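Local coordinates for protein 432aa long hypothetical deoxyribodipyrimidine photolyase (Sulfolobus tokodaii, PDB 2E0I) that probably repairs ultraviolet-damaged DNA by light-driven splitting of cyclobutane pyrimidine dimers, with one FAD as catalyst and a second FAD as a likely light-harvesting cofactor, at residues A[310-314]-A[365-370]; A[70-76]-A[163-169]; A[46-52]-A[177-182]. Numbering follows the deposited sequence.

Overall arrangement
Interactions 2 and 3 belong together: both tie a part of the N-terminal alpha/beta domain to the long connection between helices 140-147 and 189-196. Along the chain interaction 2 is nested within the loop closed by interaction 3, and interaction 1 follows both, in the helical FAD-binding domain. Centres lie about 23 Å apart for interactions 2 and 3, which touch through Phe76 and Phe177, about 28 Å for 1 and 3, and about 48 Å for 1 and 2, which sit on opposite sides of the chain's centre. Interaction 3 borders the second FAD, probably the antenna, and interaction 1 borders the FAD of the helical domain, so the set spans both cofactor-binding regions.

Interaction 1 of 3, residues A[310-314]-A[365-370]; sequences RVRML and FNPWKQ. With FAD (flavin-adenine dinucleotide), chain E.
Phe365 overlaps the end of the Met313 side chain with its ring: Met313 SD lies 4.2 Å from Phe365 CZ and 5.1 Å from the ring centroid, 56° off the ring normal, an oblique Met-aromatic contact. The soft, polarisable thioether suits such an aromatic neighbour. Met313 takes the p, t, p rotamer and Phe365 has chi1 m. Residues 310-314 are wholly helical, with Leu314 N bonded to Arg310 O at 3.2 Å. Facing them, Phe365 is extended (phi/psi -122/149) and Asn366 leads into a helix starting at Pro367. The closest alpha carbons are those of Leu314 and Phe365, 7.5 Å apart. Asn366 is the N-cap, its OD1 accepting from Lys369 N at 3.1 Å, and proline fits the first helical position because no amide hydrogen is needed there. The contact thus packs the start of helix 367-374 and its lead-in against helix 309-322, inside the helical FAD-binding domain of the photolyase family. One turn before Leu314, Arg310 (t, p, t) extends to Gln370, NH2 donating to OE1 at 2.5 Å and 172°, near the guanidinium plane; its NH1 makes a salt bridge with Asp206. The neutral amide of Gln370 offers an acceptor without adding a charge. Leu314 CD2 adds apolar packing at 4.2 Å from Phe365 CB. The same helix also borders the flavin: Met313 CB is 3.7 Å from C8M of the FAD, and Arg312, salt-bridged to Asp340, places NH1 3.2 Å from FAD O4'.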
# COMPACT_ATOMS: atom_id res chain seq x y z
N ARG A 310 -6.92 -11.82 3.74
CA ARG A 310 -8.18 -12.47 3.97
C ARG A 310 -9.12 -11.58 4.75
O ARG A 310 -10.25 -11.35 4.34
CB ARG A 310 -8.00 -13.76 4.73
CG ARG A 310 -9.22 -14.62 4.65
CD ARG A 310 -9.38 -14.97 3.21
NE ARG A 310 -10.65 -15.59 2.90
CZ ARG A 310 -10.88 -16.23 1.77
NH1 ARG A 310 -9.91 -16.33 0.87
NH2 ARG A 310 -12.07 -16.75 1.52
N VAL A 311 -8.64 -11.08 5.89
CA VAL A 311 -9.44 -10.22 6.73
C VAL A 311 -9.72 -8.92 6.00
O VAL A 311 -10.82 -8.38 6.08
CB VAL A 311 -8.71 -9.92 8.06
CG1 VAL A 311 -9.42 -8.81 8.83
CG2 VAL A 311 -8.67 -11.17 8.91
N ARG A 312 -8.72 -8.44 5.27
CA ARG A 312 -8.83 -7.22 4.50
C ARG A 312 -10.07 -7.23 3.61
O ARG A 312 -10.86 -6.30 3.64
CB ARG A 312 -7.59 -7.04 3.64
CG ARG A 312 -6.92 -5.70 3.75
CD ARG A 312 -5.44 -5.88 4.06
NE ARG A 312 -4.62 -4.85 3.43
CZ ARG A 312 -3.33 -4.65 3.68
NH1 ARG A 312 -2.69 -5.42 4.55
NH2 ARG A 312 -2.67 -3.68 3.06
N MET A 313 -10.25 -8.29 2.82
CA MET A 313 -11.41 -8.31 1.95
C MET A 313 -12.73 -8.65 2.63
O MET A 313 -13.79 -8.27 2.14
CB MET A 313 -11.17 -9.22 0.74
CG MET A 313 -11.17 -10.70 1.00
SD MET A 313 -10.94 -11.58 -0.59
CE MET A 313 -9.12 -11.30 -0.86
N LEU A 314 -12.67 -9.36 3.75
CA LEU A 314 -13.90 -9.69 4.47
C LEU A 314 -14.46 -8.39 5.01
O LEU A 314 -15.67 -8.14 4.98
CB LEU A 314 -13.62 -10.63 5.65
CG LEU A 314 -13.43 -12.11 5.34
CD1 LEU A 314 -13.33 -12.90 6.63
CD2 LEU A 314 -14.61 -12.61 4.52
N PHE A 365 -19.67 -13.22 0.44
CA PHE A 365 -19.11 -14.10 1.47
C PHE A 365 -20.06 -14.20 2.65
O PHE A 365 -20.79 -13.26 2.96
CB PHE A 365 -17.78 -13.55 1.99
CG PHE A 365 -16.71 -13.49 0.95
CD1 PHE A 365 -16.19 -14.65 0.39
CD2 PHE A 365 -16.21 -12.25 0.53
CE1 PHE A 365 -15.19 -14.59 -0.58
CE2 PHE A 365 -15.21 -12.18 -0.44
CZ PHE A 365 -14.69 -13.35 -0.99
N ASN A 366 -20.06 -15.35 3.31
CA ASN A 366 -20.90 -15.54 4.48
C ASN A 366 -20.04 -15.23 5.69
O ASN A 366 -19.14 -15.99 6.04
CB ASN A 366 -21.39 -16.98 4.56
CG ASN A 366 -22.37 -17.18 5.68
OD1 ASN A 366 -22.16 -16.71 6.80
ND2 ASN A 366 -23.46 -17.89 5.38
N PRO A 367 -20.30 -14.10 6.35
CA PRO A 367 -19.53 -13.70 7.53
C PRO A 367 -19.29 -14.83 8.52
O PRO A 367 -18.16 -15.10 8.90
CB PRO A 367 -20.37 -12.59 8.13
CG PRO A 367 -20.95 -11.95 6.91
CD PRO A 367 -21.37 -13.13 6.08
N TRP A 368 -20.37 -15.48 8.94
CA TRP A 368 -20.25 -16.55 9.91
C TRP A 368 -19.52 -17.78 9.40
O TRP A 368 -18.72 -18.37 10.11
CB TRP A 368 -21.64 -16.92 10.42
CG TRP A 368 -22.39 -15.71 10.86
CD1 TRP A 368 -23.31 -15.02 10.14
CD2 TRP A 368 -22.18 -14.97 12.08
NE1 TRP A 368 -23.68 -13.88 10.82
CE2 TRP A 368 -23.01 -13.83 12.01
CE3 TRP A 368 -21.37 -15.16 13.21
CZ2 TRP A 368 -23.06 -12.87 13.03
CZ3 TRP A 368 -21.42 -14.20 14.23
CH2 TRP A 368 -22.25 -13.07 14.13
N LYS A 369 -19.80 -18.16 8.16
CA LYS A 369 -19.12 -19.32 7.58
C LYS A 369 -17.64 -19.02 7.48
O LYS A 369 -16.79 -19.83 7.88
CB LYS A 369 -19.70 -19.64 6.20
CG LYS A 369 -20.78 -20.70 6.24
CD LYS A 369 -21.43 -20.92 4.88
CE LYS A 369 -22.18 -22.25 4.86
NZ LYS A 369 -23.05 -22.46 6.07
N GLN A 370 -17.33 -17.85 6.94
CA GLN A 370 -15.97 -17.39 6.76
C GLN A 370 -15.25 -17.35 8.11
O GLN A 370 -14.16 -17.90 8.26
CB GLN A 370 -16.00 -15.99 6.14
CG GLN A 370 -14.82 -15.67 5.25
CD GLN A 370 -14.89 -16.40 3.94
OE1 GLN A 370 -13.97 -16.33 3.12
NE2 GLN A 370 -15.99 -17.11 3.72
PA FAD E . 1.13 -11.92 2.11
O1A FAD E . 2.20 -12.43 2.98
O2A FAD E . 0.08 -12.75 1.47
O5B FAD E . 2.08 -11.69 0.83
C5B FAD E . 1.57 -11.70 -0.50
C4B FAD E . 2.19 -10.55 -1.31
O4B FAD E . 1.68 -10.52 -2.65
C3B FAD E . 1.82 -9.22 -0.66
O3B FAD E . 2.89 -8.82 0.20
C2B FAD E . 1.83 -8.30 -1.88
O2B FAD E . 3.17 -8.04 -2.29
C1B FAD E . 1.14 -9.21 -2.90
N9A FAD E . -0.33 -9.25 -2.71
C8A FAD E . -1.03 -10.16 -2.04
N7A FAD E . -2.33 -9.91 -2.17
C5A FAD E . -2.47 -8.82 -2.93
C6A FAD E . -3.54 -8.08 -3.40
N6A FAD E . -4.79 -8.44 -3.13
N1A FAD E . -3.31 -6.99 -4.15
C2A FAD E . -2.08 -6.61 -4.44
N3A FAD E . -1.03 -7.29 -4.02
C4A FAD E . -1.19 -8.39 -3.26
N1 FAD E . -1.76 -3.99 -0.31
C2 FAD E . -0.90 -2.90 -0.22
O2 FAD E . 0.32 -3.06 -0.29
N3 FAD E . -1.41 -1.62 0.01
C4 FAD E . -2.79 -1.44 0.15
O4 FAD E . -3.25 -0.31 0.29
C4X FAD E . -3.65 -2.54 0.08
N5 FAD E . -5.02 -2.36 0.31
C5X FAD E . -5.90 -3.45 0.22
C6 FAD E . -7.25 -3.24 0.44
C7 FAD E . -8.14 -4.31 0.32
C7M FAD E . -9.63 -4.05 0.54
C8 FAD E . -7.67 -5.58 -0.01
C8M FAD E . -8.62 -6.76 -0.18
C9 FAD E . -6.30 -5.77 -0.23
C9A FAD E . -5.41 -4.71 -0.12
N10 FAD E . -4.03 -4.89 -0.36
C10 FAD E . -3.15 -3.82 -0.16
C1' FAD E . -3.51 -6.21 -0.78
C2' FAD E . -3.06 -7.19 0.31
O2' FAD E . -4.11 -7.38 1.27
C3' FAD E . -1.78 -6.75 1.01
O3' FAD E . -0.76 -6.51 0.03
C4' FAD E . -1.27 -7.81 1.99
O4' FAD E . -2.28 -8.11 2.95
C5' FAD E . -0.01 -7.35 2.70
O5' FAD E . 0.41 -8.30 3.69
P FAD E . 1.53 -9.42 3.36
O1P FAD E . 2.69 -8.73 2.76
O2P FAD E . 1.74 -10.19 4.60
O3P FAD E . 0.82 -10.34 2.24

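Interaction 2 of 3, residues A[70-76]-A[163-169]; sequences SRLNVFF and DVTDSSM
A single antiparallel bridge, a hydrogen-bonded pair, joins Val74 of strand 73-76 to Met169 (CA-CA 5.0 Å): Val74 N donates to Met169 O at 2.9 Å, and Met169 N to Val74 O at 3.0 Å. Arg71, extended (chi1 p, then t, t), reaches two carbonyls of the loop: its NH1 is a second donor to Met169 O (3.1 Å), beside Val74 N, and its NH2 donates to Ser168 O (3.2 Å), while Val164 CG1 lies over one guanidinium face. Asn73 (chi1 m) has an amide matched to both needs: OD1 accepts from Thr165 N at 2.9 Å, and ND2 donates to Pro31 O. Ser168 OG stands 2.9 Å from Asn73 OD1 and 2.9 Å from Thr165 O. Ser70 OG makes a weak bond to Asp163 O at 3.1 Å; the carboxylate of Asp163 pairs with Arg28. Met169 CE packs 3.8 Å from Phe76 CB. The loop therefore lines the outer edge of the parallel sheet, where strand 73-76 bonds strand 28-35 on its inner side and Leu72 packs on helix 48-66.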
# COMPACT_ATOMS: atom_id res chain seq x y z
N SER A 70 28.60 10.31 3.17
CA SER A 70 27.56 11.17 2.64
C SER A 70 26.46 11.17 3.68
O SER A 70 26.69 10.85 4.85
CB SER A 70 27.05 10.60 1.32
OG SER A 70 26.11 11.47 0.73
N ARG A 71 25.26 11.56 3.26
CA ARG A 71 24.11 11.57 4.15
C ARG A 71 22.93 12.03 3.33
O ARG A 71 23.09 12.62 2.26
CB ARG A 71 24.30 12.54 5.34
CG ARG A 71 24.17 14.01 4.98
CD ARG A 71 24.20 14.89 6.23
NE ARG A 71 24.21 16.33 5.92
CZ ARG A 71 23.18 17.02 5.45
NH1 ARG A 71 22.02 16.41 5.23
NH2 ARG A 71 23.29 18.31 5.19
N LEU A 72 21.74 11.75 3.84
CA LEU A 72 20.53 12.14 3.16
C LEU A 72 20.36 13.66 3.27
O LEU A 72 20.40 14.23 4.36
CB LEU A 72 19.34 11.41 3.79
CG LEU A 72 18.04 11.55 3.01
CD1 LEU A 72 18.25 11.06 1.58
CD2 LEU A 72 16.94 10.75 3.71
N ASN A 73 20.18 14.31 2.12
CA ASN A 73 19.98 15.75 2.04
C ASN A 73 18.49 16.01 1.99
O ASN A 73 17.84 15.73 0.98
CB ASN A 73 20.65 16.29 0.78
CG ASN A 73 22.17 16.17 0.83
OD1 ASN A 73 22.85 17.01 1.41
ND2 ASN A 73 22.69 15.11 0.24
N VAL A 74 17.94 16.56 3.07
CA VAL A 74 16.50 16.81 3.15
C VAL A 74 16.08 18.25 2.89
O VAL A 74 16.72 19.20 3.34
CB VAL A 74 15.95 16.37 4.52
CG1 VAL A 74 14.45 16.59 4.57
CG2 VAL A 74 16.29 14.90 4.77
N PHE A 75 14.97 18.39 2.17
CA PHE A 75 14.40 19.69 1.82
C PHE A 75 12.92 19.66 2.14
O PHE A 75 12.35 18.58 2.30
CB PHE A 75 14.59 19.97 0.34
CG PHE A 75 16.03 20.15 -0.06
CD1 PHE A 75 16.63 21.40 0.03
CD2 PHE A 75 16.79 19.06 -0.48
CE1 PHE A 75 17.98 21.57 -0.30
CE2 PHE A 75 18.14 19.21 -0.82
CZ PHE A 75 18.74 20.47 -0.72
N PHE A 76 12.29 20.82 2.22
CA PHE A 76 10.87 20.87 2.53
C PHE A 76 10.13 21.74 1.54
O PHE A 76 10.63 22.79 1.13
CB PHE A 76 10.65 21.39 3.96
CG PHE A 76 9.21 21.44 4.37
CD1 PHE A 76 8.54 20.28 4.74
CD2 PHE A 76 8.52 22.65 4.34
CE1 PHE A 76 7.18 20.32 5.07
CE2 PHE A 76 7.16 22.70 4.67
CZ PHE A 76 6.49 21.53 5.04
N ASP A 163 27.80 12.68 -2.92
CA ASP A 163 28.21 13.98 -2.40
C ASP A 163 27.13 14.53 -1.45
O ASP A 163 26.09 13.91 -1.24
CB ASP A 163 28.45 14.95 -3.56
CG ASP A 163 29.13 16.23 -3.11
OD1 ASP A 163 30.03 16.15 -2.24
OD2 ASP A 163 28.76 17.31 -3.63
N VAL A 164 27.38 15.70 -0.87
CA VAL A 164 26.45 16.30 0.07
C VAL A 164 26.29 17.79 -0.18
O VAL A 164 27.12 18.40 -0.85
CB VAL A 164 26.94 16.10 1.52
CG1 VAL A 164 26.10 16.89 2.49
CG2 VAL A 164 26.92 14.62 1.86
N THR A 165 25.22 18.37 0.34
CA THR A 165 24.97 19.80 0.22
C THR A 165 24.88 20.30 1.63
O THR A 165 23.96 19.96 2.36
CB THR A 165 23.65 20.11 -0.48
OG1 THR A 165 23.75 19.75 -1.86
CG2 THR A 165 23.33 21.59 -0.37
N ASP A 166 25.85 21.11 2.03
CA ASP A 166 25.87 21.65 3.38
C ASP A 166 24.59 22.37 3.78
O ASP A 166 24.13 22.22 4.90
CB ASP A 166 27.07 22.57 3.55
CG ASP A 166 28.38 21.80 3.70
OD1 ASP A 166 29.42 22.44 3.94
OD2 ASP A 166 28.35 20.56 3.58
N SER A 167 24.02 23.15 2.86
CA SER A 167 22.79 23.88 3.16
C SER A 167 21.65 22.99 3.69
O SER A 167 21.11 23.25 4.76
CB SER A 167 22.31 24.66 1.91
OG SER A 167 21.75 23.81 0.91
N SER A 168 21.30 21.95 2.93
CA SER A 168 20.21 21.04 3.27
C SER A 168 20.11 20.61 4.72
O SER A 168 21.10 20.57 5.44
CB SER A 168 20.30 19.77 2.41
OG SER A 168 21.32 18.91 2.90
N MET A 169 18.89 20.28 5.14
CA MET A 169 18.64 19.81 6.49
C MET A 169 18.95 18.32 6.45
O MET A 169 19.22 17.75 5.39
CB MET A 169 17.17 19.99 6.86
CG MET A 169 16.65 21.40 6.80
SD MET A 169 14.89 21.49 7.20
CE MET A 169 14.14 21.38 5.53

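Interaction 3 of 3, residues A[46-52]-A[177-182]; sequences KSEFAVS and FKKIES. With FAD (flavin-adenine dinucleotide), chain F.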
# COMPACT_ATOMS: atom_id res chain seq x y z
N LYS A 46 -3.75 10.44 4.37
CA LYS A 46 -2.53 10.12 5.08
C LYS A 46 -2.72 9.15 6.23
O LYS A 46 -3.71 9.19 6.95
CB LYS A 46 -1.87 11.41 5.59
CG LYS A 46 -0.72 11.19 6.54
CD LYS A 46 -0.28 12.50 7.17
CE LYS A 46 0.59 12.26 8.41
NZ LYS A 46 1.06 13.55 9.03
N SER A 47 -1.74 8.26 6.37
CA SER A 47 -1.73 7.26 7.41
C SER A 47 -0.56 7.59 8.35
O SER A 47 0.56 7.78 7.89
CB SER A 47 -1.54 5.87 6.78
OG SER A 47 -1.29 4.89 7.78
N GLU A 48 -0.82 7.68 9.65
CA GLU A 48 0.25 7.97 10.59
C GLU A 48 1.21 6.79 10.64
O GLU A 48 2.43 6.97 10.71
CB GLU A 48 -0.28 8.24 12.00
CG GLU A 48 -0.92 9.61 12.20
CD GLU A 48 -0.06 10.77 11.72
OE1 GLU A 48 1.19 10.73 11.87
OE2 GLU A 48 -0.64 11.76 11.20
N PHE A 49 0.67 5.58 10.60
CA PHE A 49 1.52 4.39 10.63
C PHE A 49 2.45 4.34 9.41
O PHE A 49 3.64 4.09 9.55
CB PHE A 49 0.67 3.12 10.68
CG PHE A 49 -0.03 2.90 11.98
CD1 PHE A 49 0.66 2.97 13.18
CD2 PHE A 49 -1.39 2.57 12.01
CE1 PHE A 49 0.01 2.71 14.39
CE2 PHE A 49 -2.04 2.31 13.22
CZ PHE A 49 -1.34 2.38 14.41
N ALA A 50 1.89 4.57 8.23
CA ALA A 50 2.69 4.56 7.01
C ALA A 50 3.82 5.58 7.07
O ALA A 50 4.95 5.30 6.67
CB ALA A 50 1.81 4.86 5.82
N VAL A 51 3.50 6.76 7.58
CA VAL A 51 4.48 7.83 7.69
C VAL A 51 5.63 7.46 8.61
O VAL A 51 6.80 7.71 8.29
CB VAL A 51 3.79 9.13 8.16
CG1 VAL A 51 4.81 10.21 8.40
CG2 VAL A 51 2.82 9.58 7.11
N SER A 52 5.32 6.86 9.75
CA SER A 52 6.37 6.47 10.69
C SER A 52 7.30 5.46 10.04
O SER A 52 8.53 5.54 10.18
CB SER A 52 5.75 5.85 11.93
OG SER A 52 4.90 6.79 12.55
N PHE A 177 7.21 14.64 11.90
CA PHE A 177 6.12 13.91 11.28
C PHE A 177 5.90 12.51 11.82
O PHE A 177 4.85 11.92 11.57
CB PHE A 177 6.34 13.86 9.77
CG PHE A 177 6.47 15.21 9.14
CD1 PHE A 177 5.37 16.07 9.07
CD2 PHE A 177 7.69 15.64 8.64
CE1 PHE A 177 5.49 17.33 8.50
CE2 PHE A 177 7.82 16.90 8.08
CZ PHE A 177 6.72 17.75 8.01
N LYS A 178 6.88 11.97 12.53
CA LYS A 178 6.75 10.63 13.09
C LYS A 178 6.01 10.82 14.41
O LYS A 178 6.60 11.25 15.40
CB LYS A 178 8.12 9.99 13.32
CG LYS A 178 8.05 8.50 13.60
CD LYS A 178 9.40 7.83 13.62
CE LYS A 178 10.15 8.15 14.89
NZ LYS A 178 11.36 7.29 15.03
N LYS A 179 4.71 10.51 14.41
CA LYS A 179 3.87 10.70 15.58
C LYS A 179 3.44 9.44 16.32
O LYS A 179 3.30 9.45 17.54
CB LYS A 179 2.61 11.49 15.20
CG LYS A 179 2.89 12.85 14.58
CD LYS A 179 1.58 13.53 14.20
CE LYS A 179 1.79 14.76 13.33
NZ LYS A 179 0.48 15.31 12.86
N ILE A 180 3.21 8.36 15.59
CA ILE A 180 2.78 7.12 16.20
C ILE A 180 3.22 5.97 15.34
O ILE A 180 2.81 5.85 14.19
CB ILE A 180 1.25 7.11 16.34
CG1 ILE A 180 0.78 5.71 16.72
CG2 ILE A 180 0.61 7.57 15.05
CD1 ILE A 180 -0.74 5.58 16.80
N GLU A 181 4.06 5.10 15.90
CA GLU A 181 4.61 3.95 15.19
C GLU A 181 3.82 2.66 15.35
O GLU A 181 3.21 2.42 16.39
CB GLU A 181 6.06 3.70 15.64
CG GLU A 181 7.00 4.89 15.43
CD GLU A 181 8.46 4.56 15.72
OE1 GLU A 181 8.96 3.53 15.21
OE2 GLU A 181 9.11 5.33 16.46
N SER A 182 3.81 1.82 14.32
CA SER A 182 3.12 0.54 14.40
C SER A 182 3.93 -0.37 15.30
O SER A 182 5.14 -0.51 15.14
CB SER A 182 3.01 -0.12 13.03
OG SER A 182 2.56 -1.46 13.14
PA FAD F . 0.47 9.92 -1.70
O1A FAD F . -0.45 8.76 -1.59
O2A FAD F . 1.11 10.60 -0.55
O5B FAD F . -0.67 11.02 -1.99
C5B FAD F . -0.31 12.32 -2.47
C4B FAD F . -1.55 13.16 -2.80
O4B FAD F . -2.54 12.29 -3.37
C3B FAD F . -2.18 13.76 -1.54
O3B FAD F . -2.96 14.91 -1.90
C2B FAD F . -3.09 12.61 -1.11
O2B FAD F . -4.15 13.13 -0.29
C1B FAD F . -3.67 12.22 -2.47
N9A FAD F . -4.27 10.86 -2.45
C8A FAD F . -3.67 9.76 -2.02
N7A FAD F . -4.48 8.71 -2.19
C5A FAD F . -5.60 9.16 -2.74
C6A FAD F . -6.78 8.55 -3.16
N6A FAD F . -6.96 7.24 -3.00
N1A FAD F . -7.74 9.31 -3.72
C2A FAD F . -7.58 10.61 -3.85
N3A FAD F . -6.48 11.22 -3.45
C4A FAD F . -5.47 10.53 -2.90
N1 FAD F . 7.26 10.88 -0.83
C2 FAD F . 8.05 12.04 -0.89
O2 FAD F . 8.87 12.18 -1.80
N3 FAD F . 7.87 13.05 0.06
C4 FAD F . 6.89 12.91 1.05
O4 FAD F . 6.74 13.81 1.89
C4X FAD F . 6.10 11.77 1.10
N5 FAD F . 5.08 11.66 2.05
C5X FAD F . 4.26 10.52 2.08
C6 FAD F . 3.19 10.46 2.98
C7 FAD F . 2.32 9.37 2.95
C7M FAD F . 1.15 9.33 3.94
C8 FAD F . 2.52 8.34 2.04
C8M FAD F . 1.58 7.14 1.99
C9 FAD F . 3.60 8.40 1.15
C9A FAD F . 4.47 9.49 1.17
N10 FAD F . 5.52 9.59 0.24
C10 FAD F . 6.29 10.76 0.16
C1' FAD F . 5.79 8.49 -0.72
C2' FAD F . 4.88 8.54 -1.95
O2' FAD F . 4.21 7.28 -2.10
C3' FAD F . 5.70 8.87 -3.20
O3' FAD F . 6.26 10.18 -3.07
C4' FAD F . 4.82 8.81 -4.45
O4' FAD F . 5.65 8.91 -5.61
C5' FAD F . 3.80 9.95 -4.46
O5' FAD F . 2.58 9.56 -5.09
P FAD F . 1.37 8.96 -4.20
O1P FAD F . 0.19 8.88 -5.08
O2P FAD F . 1.82 7.73 -3.51
O3P FAD F . 1.14 10.15 -3.14
O HOH W 1 3.14 9.15 12.57
O HOH W 2 4.42 2.35 11.78
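Residues 46-52 pass from an extended approach into the first turn and more of helix 48-66, with Val51 N bonded to Ser47 O at 3.1 Å and Ser52 N to Glu48 O at 3.0 Å. Residues 177-182 run beside that turn as an irregular chain, coming nearest at the alpha carbons of Ser52 and Lys178 (4.8 Å) and of Glu48 and Ile180 (6.2 Å). Ser47 is the N-cap, its OG accepting from Ala50 N at 3.2 Å, a small hydroxyl able to fold back onto its own helix. With no strand alongside, several of the loop's backbone groups meet waters or a side chain instead. Ser52 OG lies 2.8 Å from Ile180 O; one water accepts from Lys179 N (2.8 Å) and also sits 2.6 Å from Glu48 OE1 and 2.9 Å from Ser52 OG. A second water joins Phe49 O (2.9 Å) to Ser182 N (2.7 Å). This is the interdomain connection of the photolyase fold lying across the start of a helix of the alpha/beta domain, and Ser182 OG already reaches the helical domain at Thr304 O. Phe49 CE1 packs 3.8 Å from Ile180 CD1, flat aromatic against branched aliphatic. Val51, beta-branched and apolar, puts one methyl each way: CG1 is 4.2 Å from Phe177 CB, and CG2 is 3.6 Å from the C7M methyl of the FAD. Lys46 flanks the same methyl with CG at 3.7 Å, while its NZ forms a salt bridge with Glu48 OE2 (3.3 Å) and bonds Leu40 O.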